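Local coordinates for protein acyl-coenzyme A oxidase 3 (PDB 5YS9) that oxidises fatty acyl-CoA substrates to (2E)-enoyl-CoA with FAD as cofactor and molecular oxygen as acceptor, yielding hydrogen peroxide in peroxisomal beta-oxidation, at residues Gln109-Val114 / Phe315-Arg319; Met116-Arg121 / Arg256-Asp260; Met309-Ser313 / Leu411-Thr416; Thr416-Ala420 / Trp448-Cys452. All blocks are in the same frame, centred on the assembly; numbering follows the deposited sequence.

Contact 1 of 4, residues Gln109-Val114 / Phe315-Arg319; sequences QLHGIV and FVSQR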
# COMPACT_ATOMS: atom_id res chain seq x y z
N GLN A 109 -18.80 2.08 13.82
CA GLN A 109 -17.34 2.21 13.71
C GLN A 109 -16.62 0.93 14.22
O GLN A 109 -15.63 0.46 13.66
CB GLN A 109 -16.84 3.37 14.57
CG GLN A 109 -17.04 4.79 14.06
CD GLN A 109 -16.46 5.82 15.06
OE1 GLN A 109 -16.87 5.87 16.25
NE2 GLN A 109 -15.50 6.62 14.61
N LEU A 110 -17.11 0.42 15.33
CA LEU A 110 -16.66 -0.87 15.83
C LEU A 110 -16.83 -1.99 14.77
O LEU A 110 -15.95 -2.83 14.63
CB LEU A 110 -17.41 -1.23 17.12
CG LEU A 110 -17.12 -0.31 18.32
CD1 LEU A 110 -18.20 -0.53 19.36
CD2 LEU A 110 -15.74 -0.57 18.90
N HIS A 111 -17.95 -1.98 14.07
CA HIS A 111 -18.26 -2.99 13.08
C HIS A 111 -17.35 -2.85 11.87
O HIS A 111 -17.12 -3.84 11.18
CB HIS A 111 -19.72 -2.83 12.62
CG HIS A 111 -20.22 -3.94 11.75
ND1 HIS A 111 -21.08 -3.73 10.69
CD2 HIS A 111 -19.97 -5.27 11.76
CE1 HIS A 111 -21.37 -4.89 10.13
NE2 HIS A 111 -20.69 -5.84 10.75
N GLY A 112 -16.89 -1.61 11.62
CA GLY A 112 -15.95 -1.27 10.57
C GLY A 112 -14.55 -1.80 10.80
O GLY A 112 -13.74 -1.80 9.89
N ILE A 113 -14.25 -2.24 12.00
CA ILE A 113 -13.00 -2.95 12.29
C ILE A 113 -12.87 -4.27 11.50
O ILE A 113 -11.79 -4.65 11.12
CB ILE A 113 -12.85 -3.24 13.79
CG1 ILE A 113 -12.90 -1.92 14.58
CG2 ILE A 113 -11.53 -3.96 14.09
CD1 ILE A 113 -13.05 -2.08 16.09
N VAL A 114 -13.98 -4.93 11.26
CA VAL A 114 -13.99 -6.18 10.47
C VAL A 114 -14.89 -6.25 9.24
O VAL A 114 -14.70 -7.11 8.39
CB VAL A 114 -14.33 -7.35 11.36
CG1 VAL A 114 -13.16 -7.60 12.29
CG2 VAL A 114 -15.61 -7.11 12.16
N PHE A 315 -9.42 2.84 15.19
CA PHE A 315 -10.15 1.62 15.26
C PHE A 315 -9.65 0.50 14.35
O PHE A 315 -9.66 -0.65 14.76
CB PHE A 315 -11.63 1.89 14.99
CG PHE A 315 -12.37 2.47 16.17
CD1 PHE A 315 -12.42 1.77 17.39
CD2 PHE A 315 -13.01 3.70 16.08
CE1 PHE A 315 -13.12 2.29 18.46
CE2 PHE A 315 -13.70 4.24 17.16
CZ PHE A 315 -13.76 3.54 18.35
N VAL A 316 -9.21 0.83 13.13
CA VAL A 316 -8.61 -0.16 12.23
C VAL A 316 -7.17 -0.46 12.61
O VAL A 316 -6.79 -1.60 12.65
CB VAL A 316 -8.74 0.24 10.74
CG1 VAL A 316 -8.05 -0.78 9.80
CG2 VAL A 316 -10.19 0.30 10.38
N SER A 317 -6.37 0.57 12.82
CA SER A 317 -4.95 0.37 13.08
C SER A 317 -4.63 -0.57 14.25
O SER A 317 -3.72 -1.38 14.13
CB SER A 317 -4.24 1.71 13.31
OG SER A 317 -4.17 2.44 12.11
N GLN A 318 -5.37 -0.42 15.35
CA GLN A 318 -5.16 -1.20 16.56
C GLN A 318 -5.23 -2.73 16.32
O GLN A 318 -4.58 -3.54 17.02
CB GLN A 318 -6.17 -0.80 17.63
CG GLN A 318 -7.62 -1.01 17.22
CD GLN A 318 -8.65 -0.76 18.33
OE1 GLN A 318 -8.32 -0.54 19.47
NE2 GLN A 318 -9.90 -0.82 17.97
N ARG A 319 -6.03 -3.11 15.35
CA ARG A 319 -6.23 -4.52 15.02
C ARG A 319 -4.92 -5.07 14.44
O ARG A 319 -4.41 -6.09 14.90
CB ARG A 319 -7.37 -4.64 14.02
CG ARG A 319 -7.87 -6.05 13.72
CD ARG A 319 -8.81 -6.04 12.50
NE ARG A 319 -8.74 -7.31 11.77
CZ ARG A 319 -9.25 -7.53 10.56
NH1 ARG A 319 -9.88 -6.58 9.88
NH2 ARG A 319 -9.11 -8.75 10.03
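Ile-113, on the segment leading out of helix 101-111 in the N-terminal domain, lies against the turn of helix 300-330, in the C-alpha1 helical domain, that carries Phe-315 and Arg-319. From its CB the side chain forks. The CG1 branch stands beside the backbone N (chi1 -58°), with CG1 3.5 Å from Phe-315 O. CD1 carries the chain on in extended form to its tip, which meets the side-chain amide of Gln-318 (3.9 Å to NE2) and also nears the Phe-315 ring. The other branch, CG2, rests 3.8 Å from CD of Arg-319, and the two side chains run antiparallel. An alanine at Ile-113 would keep CB but lose both branches, and would probably open a gap between the Phe-315 carbonyl and the aliphatic part of Arg-319. Leu-110 CD2 comes within 3.9 Å of Phe-315 CE1, and the Gln-109 side chain runs nearly perpendicular to that of Phe-315, its amide plane tilted 69° from the ring, with OE1 3.7 Å from Phe-315 CE2. Within helix 300-330, Gln-318 NE2 donates to Phe-315 O (3.2 Å), which fixes the amide that Ile-113 touches. Arg-319 NH1 forms a weak, bent bond of 3.0 Å to Ile-113 O, while CG1 of Val-114 lies over one face of the guanidinium. The firmer anchor of this arginine is the bond from NE to Ile-644 O. Its buried charge is thus probably offset by neutral oxygens, the carbonyls of Ile-113 and Ile-644 and, weakly, the Tyr-74 hydroxyl, in a contact whose core is apolar.

Contact 2 of 4, residues Met116-Arg121 / Arg256-Asp260; sequences MGTRIR and RDAID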
# COMPACT_ATOMS: atom_id res chain seq x y z
N MET A 116 -15.90 -3.41 6.52
CA MET A 116 -15.98 -2.05 6.02
C MET A 116 -16.99 -1.90 4.88
O MET A 116 -17.28 -0.81 4.49
CB MET A 116 -14.62 -1.58 5.59
CG MET A 116 -13.57 -1.65 6.69
SD MET A 116 -11.97 -0.88 6.29
CE MET A 116 -10.92 -2.26 6.77
N GLY A 117 -17.51 -3.00 4.33
CA GLY A 117 -18.48 -2.94 3.27
C GLY A 117 -19.87 -2.69 3.78
O GLY A 117 -20.54 -1.77 3.35
N THR A 118 -20.33 -3.53 4.70
CA THR A 118 -21.71 -3.44 5.17
C THR A 118 -22.01 -2.08 5.78
O THR A 118 -23.00 -1.42 5.46
CB THR A 118 -22.00 -4.57 6.16
OG1 THR A 118 -22.03 -5.82 5.46
CG2 THR A 118 -23.37 -4.36 6.82
N ARG A 119 -21.14 -1.65 6.67
CA ARG A 119 -21.22 -0.32 7.28
C ARG A 119 -21.51 0.79 6.25
O ARG A 119 -22.34 1.64 6.50
CB ARG A 119 -19.89 -0.04 7.99
CG ARG A 119 -19.78 1.33 8.57
CD ARG A 119 -18.39 1.68 9.04
NE ARG A 119 -18.53 3.02 9.62
CZ ARG A 119 -17.56 3.79 10.09
NH1 ARG A 119 -16.32 3.36 10.10
NH2 ARG A 119 -17.85 5.02 10.54
N ILE A 120 -20.86 0.76 5.09
CA ILE A 120 -21.02 1.83 4.11
C ILE A 120 -22.26 1.61 3.30
O ILE A 120 -22.96 2.56 2.98
CB ILE A 120 -19.82 1.99 3.14
CG1 ILE A 120 -18.53 2.15 3.92
CG2 ILE A 120 -20.00 3.22 2.26
CD1 ILE A 120 -18.60 3.28 4.93
N ARG A 121 -22.58 0.36 3.01
CA ARG A 121 -23.78 0.11 2.23
C ARG A 121 -25.00 0.59 2.97
O ARG A 121 -25.93 1.10 2.37
CB ARG A 121 -23.91 -1.35 1.82
CG ARG A 121 -24.49 -1.45 0.43
CD ARG A 121 -24.91 -2.85 0.09
NE ARG A 121 -26.10 -2.84 -0.73
CZ ARG A 121 -26.45 -3.83 -1.52
NH1 ARG A 121 -25.68 -4.89 -1.60
NH2 ARG A 121 -27.54 -3.75 -2.22
N ARG A 256 -14.12 -3.27 -0.77
CA ARG A 256 -15.47 -2.87 -0.39
C ARG A 256 -16.50 -3.28 -1.40
O ARG A 256 -17.37 -2.51 -1.77
CB ARG A 256 -15.53 -1.38 -0.09
CG ARG A 256 -14.93 -1.01 1.26
CD ARG A 256 -15.23 0.41 1.65
NE ARG A 256 -14.13 1.01 2.39
CZ ARG A 256 -14.22 1.50 3.62
NH1 ARG A 256 -15.36 1.46 4.27
NH2 ARG A 256 -13.16 2.02 4.20
N ASP A 257 -16.39 -4.50 -1.87
CA ASP A 257 -17.26 -5.02 -2.89
C ASP A 257 -18.70 -5.22 -2.43
O ASP A 257 -19.57 -5.37 -3.25
CB ASP A 257 -16.68 -6.28 -3.51
CG ASP A 257 -15.86 -5.99 -4.75
OD1 ASP A 257 -16.20 -5.09 -5.52
OD2 ASP A 257 -14.85 -6.66 -4.95
N ALA A 258 -18.94 -5.25 -1.13
CA ALA A 258 -20.31 -5.40 -0.64
C ALA A 258 -21.17 -4.22 -1.03
O ALA A 258 -22.41 -4.34 -1.03
CB ALA A 258 -20.33 -5.53 0.87
N ILE A 259 -20.57 -3.06 -1.28
CA ILE A 259 -21.29 -1.85 -1.65
C ILE A 259 -21.58 -1.80 -3.13
O ILE A 259 -20.70 -1.99 -3.94
CB ILE A 259 -20.49 -0.57 -1.33
CG1 ILE A 259 -20.04 -0.56 0.12
CG2 ILE A 259 -21.31 0.67 -1.63
CD1 ILE A 259 -18.83 0.31 0.33
N ASP A 260 -22.82 -1.50 -3.47
CA ASP A 260 -23.29 -1.49 -4.87
C ASP A 260 -23.23 -0.11 -5.53
O ASP A 260 -24.24 0.51 -5.83
CB ASP A 260 -24.72 -2.09 -4.97
CG ASP A 260 -25.76 -1.30 -4.17
OD1 ASP A 260 -25.45 -0.90 -3.04
OD2 ASP A 260 -26.89 -1.14 -4.65
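Two arginines, one from each segment, supply the polar links. Arg-121 and Asp-260 form a salt bridge in which NE and OD1 are 3.1 Å apart, yet the carboxylate lies over one face of the guanidinium, the two planes 34° apart, and no N-H points at the oxygen; the attraction is one of charge. Ser-207 OG bonds both to Arg-121 NH2 and to Asp-260 OD2, tying the pair together from a third side chain. Arg-121 NH1 adds a weak bond of 3.4 Å to Ala-258 O and a hydrogen bond to Tyr-676 OH of the second subunit. At the other end Arg-256 NH1 reaches back to Met-116 O in a weak bond of 3.0 Å, with an N-H...O angle of only 126°.

These links join the helical N-terminal domain of the acyl-CoA oxidase fold, through helix 116-136, to the beta domain, whose loop between strands 245-249 and 262-272 makes a type I turn from Arg-256 to Ile-259.

The remaining contacts are by packing. Met-116 CB sits over one face of the Arg-256 guanidinium, 3.4 Å from NH1, and its SD lies near NH2. Ile-120 CG1 touches the same NH1 obliquely. Ile-120 and Ile-259 cross at a slant, with CD1 of Ile-259 3.4 Å from Ile-120 CB; the CG1 of Ile-259 (chi1 -53°, beside its backbone N) comes within 3.5 Å of Gly-117 O. Because Gly-117 has no CB, Ala-258 CB can settle 4.0 Å from its CA; a beta carbon there would collide with it.

Contact 3 of 4, residues Met309-Ser313 / Leu411-Thr416; sequences MIADS and LKAFTT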
# COMPACT_ATOMS: atom_id res chain seq x y z
N MET A 309 -13.47 9.97 11.14
CA MET A 309 -12.47 9.32 10.30
C MET A 309 -11.10 9.18 10.97
O MET A 309 -10.30 8.23 10.69
CB MET A 309 -12.34 10.08 9.00
CG MET A 309 -13.66 10.20 8.29
SD MET A 309 -13.41 10.56 6.57
CE MET A 309 -12.98 8.93 6.01
N ILE A 310 -10.84 10.15 11.83
CA ILE A 310 -9.62 10.15 12.61
C ILE A 310 -9.70 9.00 13.60
O ILE A 310 -8.75 8.27 13.70
CB ILE A 310 -9.39 11.49 13.34
CG1 ILE A 310 -9.17 12.59 12.32
CG2 ILE A 310 -8.15 11.41 14.23
CD1 ILE A 310 -9.57 13.95 12.86
N ALA A 311 -10.84 8.89 14.29
CA ALA A 311 -11.17 7.73 15.12
C ALA A 311 -11.17 6.38 14.35
O ALA A 311 -10.60 5.42 14.85
CB ALA A 311 -12.49 7.95 15.85
N ASP A 312 -11.79 6.30 13.18
CA ASP A 312 -11.73 5.09 12.33
C ASP A 312 -10.28 4.66 12.10
O ASP A 312 -10.01 3.47 12.04
CB ASP A 312 -12.38 5.30 10.93
CG ASP A 312 -13.90 5.42 10.96
OD1 ASP A 312 -14.49 5.07 12.00
OD2 ASP A 312 -14.53 5.88 9.95
N SER A 313 -9.37 5.62 11.92
CA SER A 313 -7.98 5.29 11.68
C SER A 313 -7.42 4.54 12.90
O SER A 313 -6.61 3.56 12.78
CB SER A 313 -7.14 6.52 11.32
OG SER A 313 -7.57 7.10 10.09
N LEU A 411 -5.53 16.40 9.92
CA LEU A 411 -5.67 15.21 10.73
C LEU A 411 -6.37 14.07 9.98
O LEU A 411 -5.90 12.94 10.03
CB LEU A 411 -6.45 15.53 11.99
CG LEU A 411 -5.76 15.75 13.34
CD1 LEU A 411 -4.28 15.93 13.34
CD2 LEU A 411 -6.39 16.94 14.05
N LYS A 412 -7.48 14.36 9.32
CA LYS A 412 -8.12 13.38 8.44
C LYS A 412 -7.12 12.84 7.40
O LYS A 412 -6.99 11.63 7.27
CB LYS A 412 -9.35 13.96 7.71
CG LYS A 412 -10.10 12.91 6.91
CD LYS A 412 -9.63 12.81 5.47
CE LYS A 412 -10.45 11.78 4.72
NZ LYS A 412 -10.03 11.70 3.30
N ALA A 413 -6.42 13.73 6.69
CA ALA A 413 -5.51 13.32 5.62
C ALA A 413 -4.47 12.37 6.13
O ALA A 413 -4.38 11.24 5.65
CB ALA A 413 -4.85 14.49 4.94
N PHE A 414 -3.73 12.81 7.15
CA PHE A 414 -2.58 12.06 7.65
C PHE A 414 -2.88 10.81 8.47
O PHE A 414 -2.12 9.84 8.39
CB PHE A 414 -1.59 13.01 8.38
CG PHE A 414 -0.83 13.88 7.41
CD1 PHE A 414 0.19 13.34 6.65
CD2 PHE A 414 -1.20 15.22 7.19
CE1 PHE A 414 0.88 14.12 5.72
CE2 PHE A 414 -0.53 16.01 6.27
CZ PHE A 414 0.51 15.46 5.52
N THR A 415 -3.98 10.82 9.23
CA THR A 415 -4.36 9.66 9.99
C THR A 415 -4.92 8.60 9.03
O THR A 415 -4.76 7.41 9.25
CB THR A 415 -5.34 9.96 11.18
OG1 THR A 415 -6.60 10.50 10.74
CG2 THR A 415 -4.71 10.86 12.19
N THR A 416 -5.58 9.00 7.96
CA THR A 416 -6.01 7.99 6.99
C THR A 416 -4.82 7.38 6.27
O THR A 416 -4.71 6.15 6.23
CB THR A 416 -7.14 8.46 6.06
OG1 THR A 416 -6.76 9.62 5.31
CG2 THR A 416 -8.35 8.73 6.90
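Met-309 and Lys-412 run alongside each other in the same direction, with Met-309 SD 3.7 Å from Lys-412 CE. The bend at chi2 (-91°) lays the rest of the lysine chain along the methionine, while its NZ is held beyond the contact by Gln-451 O, the carbonyls of Trp-454 and Gly-456, and Asn-458 OD1. Ile-310 instead crosses obliquely over both Leu-411 and Thr-415: its CD1 meets Leu-411 CB at 3.6 Å, and its CG1 lies 3.7 Å from Thr-415 OG1. That hydroxyl, placed between backbone N and carbonyl carbon, donates to Leu-411 O at 2.6 Å, reaching the oxygen from the face opposite to Thr-415 N. Replacing Ile-310 with a glycine would probably leave Leu-411 CB and the Thr-415 hydroxyl facing a gap. Ser-313 points at the other helix, and its OG sits between two carbonyl oxygens, 2.9 Å from Thr-415 O and 3.0 Å from Met-309 O. The short helical segments run nearly parallel, 17° apart with axes 8.7 Å from one another, and Met-309, Ile-310 and Lys-412 pack along the interface. Such shallow-angled packing is that of the helical bundle of the acyl-CoA oxidase C-alpha1 domain, here between helices 300-330 and 391-428.

Contact 4 of 4, residues Thr416-Ala420 / Trp448-Cys452; sequences TWTCA and WVVQC. With FAD (flavin-adenine dinucleotide), chain C.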
# COMPACT_ATOMS: atom_id res chain seq x y z
N THR A 416 -5.58 9.00 7.96
CA THR A 416 -6.01 7.99 6.99
C THR A 416 -4.82 7.38 6.27
O THR A 416 -4.71 6.15 6.23
CB THR A 416 -7.14 8.46 6.06
OG1 THR A 416 -6.76 9.62 5.31
CG2 THR A 416 -8.35 8.73 6.90
N TRP A 417 -3.91 8.20 5.74
CA TRP A 417 -2.68 7.68 5.15
C TRP A 417 -1.85 6.81 6.12
O TRP A 417 -1.32 5.76 5.74
CB TRP A 417 -1.77 8.79 4.63
CG TRP A 417 -2.04 9.31 3.27
CD1 TRP A 417 -2.48 8.61 2.15
CD2 TRP A 417 -1.86 10.64 2.86
NE1 TRP A 417 -2.59 9.45 1.08
CE2 TRP A 417 -2.19 10.70 1.48
CE3 TRP A 417 -1.45 11.81 3.51
CZ2 TRP A 417 -2.11 11.89 0.75
CZ3 TRP A 417 -1.37 13.00 2.77
CH2 TRP A 417 -1.71 13.02 1.41
N THR A 418 -1.73 7.27 7.36
CA THR A 418 -0.99 6.54 8.35
C THR A 418 -1.61 5.16 8.63
O THR A 418 -0.88 4.19 8.70
CB THR A 418 -0.82 7.36 9.63
OG1 THR A 418 0.05 8.46 9.36
CG2 THR A 418 -0.16 6.52 10.72
N CYS A 419 -2.95 5.09 8.74
CA CYS A 419 -3.62 3.83 8.92
C CYS A 419 -3.28 2.86 7.77
O CYS A 419 -3.02 1.69 8.01
CB CYS A 419 -5.16 4.00 9.11
SG CYS A 419 -6.08 2.42 9.26
N ALA A 420 -3.28 3.37 6.54
CA ALA A 420 -2.88 2.59 5.38
C ALA A 420 -1.47 2.09 5.56
O ALA A 420 -1.21 0.92 5.34
CB ALA A 420 -3.03 3.38 4.08
N TRP A 448 -9.59 -0.27 3.24
CA TRP A 448 -9.26 0.99 3.90
C TRP A 448 -8.98 2.17 2.98
O TRP A 448 -9.34 3.28 3.27
CB TRP A 448 -8.10 0.84 4.89
CG TRP A 448 -7.77 2.15 5.55
CD1 TRP A 448 -6.77 2.98 5.23
CD2 TRP A 448 -8.52 2.80 6.57
NE1 TRP A 448 -6.81 4.10 6.00
CE2 TRP A 448 -7.88 4.01 6.84
CE3 TRP A 448 -9.65 2.46 7.30
CZ2 TRP A 448 -8.33 4.88 7.81
CZ3 TRP A 448 -10.09 3.32 8.26
CH2 TRP A 448 -9.45 4.52 8.50
N VAL A 449 -8.31 1.89 1.89
CA VAL A 449 -7.59 2.87 1.12
C VAL A 449 -8.47 3.99 0.53
O VAL A 449 -8.01 5.09 0.32
CB VAL A 449 -6.66 2.14 0.13
CG1 VAL A 449 -6.97 2.41 -1.32
CG2 VAL A 449 -5.21 2.36 0.49
N VAL A 450 -9.72 3.69 0.27
CA VAL A 450 -10.64 4.67 -0.27
C VAL A 450 -10.84 5.86 0.67
O VAL A 450 -11.17 6.94 0.22
CB VAL A 450 -11.98 4.03 -0.69
CG1 VAL A 450 -12.65 3.32 0.47
CG2 VAL A 450 -12.90 5.05 -1.31
N GLN A 451 -10.59 5.67 1.95
CA GLN A 451 -10.74 6.70 2.97
C GLN A 451 -9.85 7.90 2.65
O GLN A 451 -10.14 9.01 3.04
CB GLN A 451 -10.32 6.16 4.34
CG GLN A 451 -11.23 5.10 4.91
CD GLN A 451 -12.18 5.64 5.94
OE1 GLN A 451 -13.26 6.09 5.62
NE2 GLN A 451 -11.78 5.60 7.18
N CYS A 452 -8.73 7.64 2.02
CA CYS A 452 -7.88 8.68 1.49
C CYS A 452 -8.46 9.47 0.32
O CYS A 452 -8.05 10.58 0.08
CB CYS A 452 -6.51 8.13 1.15
SG CYS A 452 -5.75 7.24 2.50
PA FAD C . -10.54 14.46 -8.42
O1A FAD C . -10.70 14.72 -9.86
O2A FAD C . -11.05 15.42 -7.42
O5B FAD C . -8.98 14.35 -8.17
C5B FAD C . -8.22 13.37 -8.87
C4B FAD C . -6.75 13.51 -8.55
O4B FAD C . -6.30 14.80 -8.94
C3B FAD C . -6.50 13.38 -7.07
O3B FAD C . -5.31 12.66 -6.85
C2B FAD C . -6.27 14.78 -6.61
O2B FAD C . -5.26 14.78 -5.61
C1B FAD C . -5.78 15.52 -7.83
N9A FAD C . -6.29 16.90 -7.74
C8A FAD C . -7.57 17.30 -7.86
N7A FAD C . -7.66 18.63 -7.70
C5A FAD C . -6.43 19.10 -7.46
C6A FAD C . -5.83 20.41 -7.20
N6A FAD C . -6.57 21.52 -7.16
N1A FAD C . -4.50 20.45 -7.01
C2A FAD C . -3.75 19.35 -7.05
N3A FAD C . -4.23 18.13 -7.28
C4A FAD C . -5.54 17.95 -7.49
N1 FAD C . -19.43 10.09 -4.02
C2 FAD C . -20.71 10.31 -3.68
O2 FAD C . -21.19 11.42 -3.88
N3 FAD C . -21.48 9.39 -3.13
C4 FAD C . -21.05 8.18 -2.88
O4 FAD C . -21.80 7.35 -2.38
C4X FAD C . -19.67 7.84 -3.22
N5 FAD C . -19.18 6.63 -2.99
C5X FAD C . -17.92 6.35 -3.32
C6 FAD C . -17.46 5.08 -3.07
C7 FAD C . -16.17 4.74 -3.39
C7M FAD C . -15.71 3.35 -3.10
C8 FAD C . -15.28 5.75 -4.01
C8M FAD C . -13.87 5.40 -4.36
C9 FAD C . -15.74 7.03 -4.25
C9A FAD C . -17.03 7.37 -3.93
N10 FAD C . -17.52 8.66 -4.16
C10 FAD C . -18.85 8.90 -3.82
C1' FAD C . -16.70 9.69 -4.79
C2' FAD C . -15.63 10.33 -3.92
O2' FAD C . -16.27 11.18 -2.98
C3' FAD C . -14.70 11.14 -4.82
O3' FAD C . -14.02 10.20 -5.63
C4' FAD C . -13.64 12.02 -4.17
O4' FAD C . -14.17 12.89 -3.19
C5' FAD C . -13.00 12.93 -5.20
O5' FAD C . -12.29 12.17 -6.14
P FAD C . -12.41 12.43 -7.70
O1P FAD C . -12.60 11.11 -8.33
O2P FAD C . -13.38 13.53 -7.92
O3P FAD C . -10.96 12.95 -8.07
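Two cysteine sulfur-aromatic contacts, one in each direction, pin helix 391-428 to the loop between helices 441-448 and 458-477 in the C-alpha1 domain. Cys-419 SG stands over the centre of the six-membered ring of Trp-448, 3.6 Å from its centroid, and Gln-451 CG lies toward the rim of the opposite face. Cys-452 SG approaches Trp-417 obliquely, 3.6 Å from CD1. The neighbouring NE1 of Trp-417 is hydrogen-bonded to Gln-428 OE1 of the second subunit.

One hydrogen bond joins the segments. Trp-448 CG is anti to its backbone N (chi1 180°), which brings the NE1 edge to Thr-416 O while Cys-419 covers a face, and NE1 donates almost straight (167°) to Thr-416 O over 2.9 Å. This oxygen lies near the ring plane and also accepts the helical bond from Ala-420 N, so two N-H groups grip it and the rotation of the indole is fixed.

Apolar contacts fill in around it: Ala-420 CB lies 3.9 Å from Trp-448 CD1, and Thr-416 CG2 touches CZ2 of the same ring. The loop meets the cofactor as well, since Val-450, part of the FAD pocket, places CG2 3.2 Å from the C8M methyl of the flavin.

In the fold
The four contacts form a connected core between the N-terminal helices, the beta domain and the C-alpha1 bundle. Contacts 3 and 4 lie closest, with centres 8 Å apart, and share Thr-416 on helix 391-428. Contacts 1 and 3 both use helix 300-330, where Asp-312 joins three contacts: its OD1 is 3.2 Å from Gln-109 NE2 of contact 1, and its OD2 makes a 3.1 Å salt bridge to Arg-119 NH1 of contact 2. Contact 2 backs the cofactor loop of contact 4, with Arg-256 NE 3.4 Å from Val-450 CG1. The side chain of Ile-259 (contact 2) is about 6 Å and that of Lys-412 (contact 3) about 8 Å from a bound FAD.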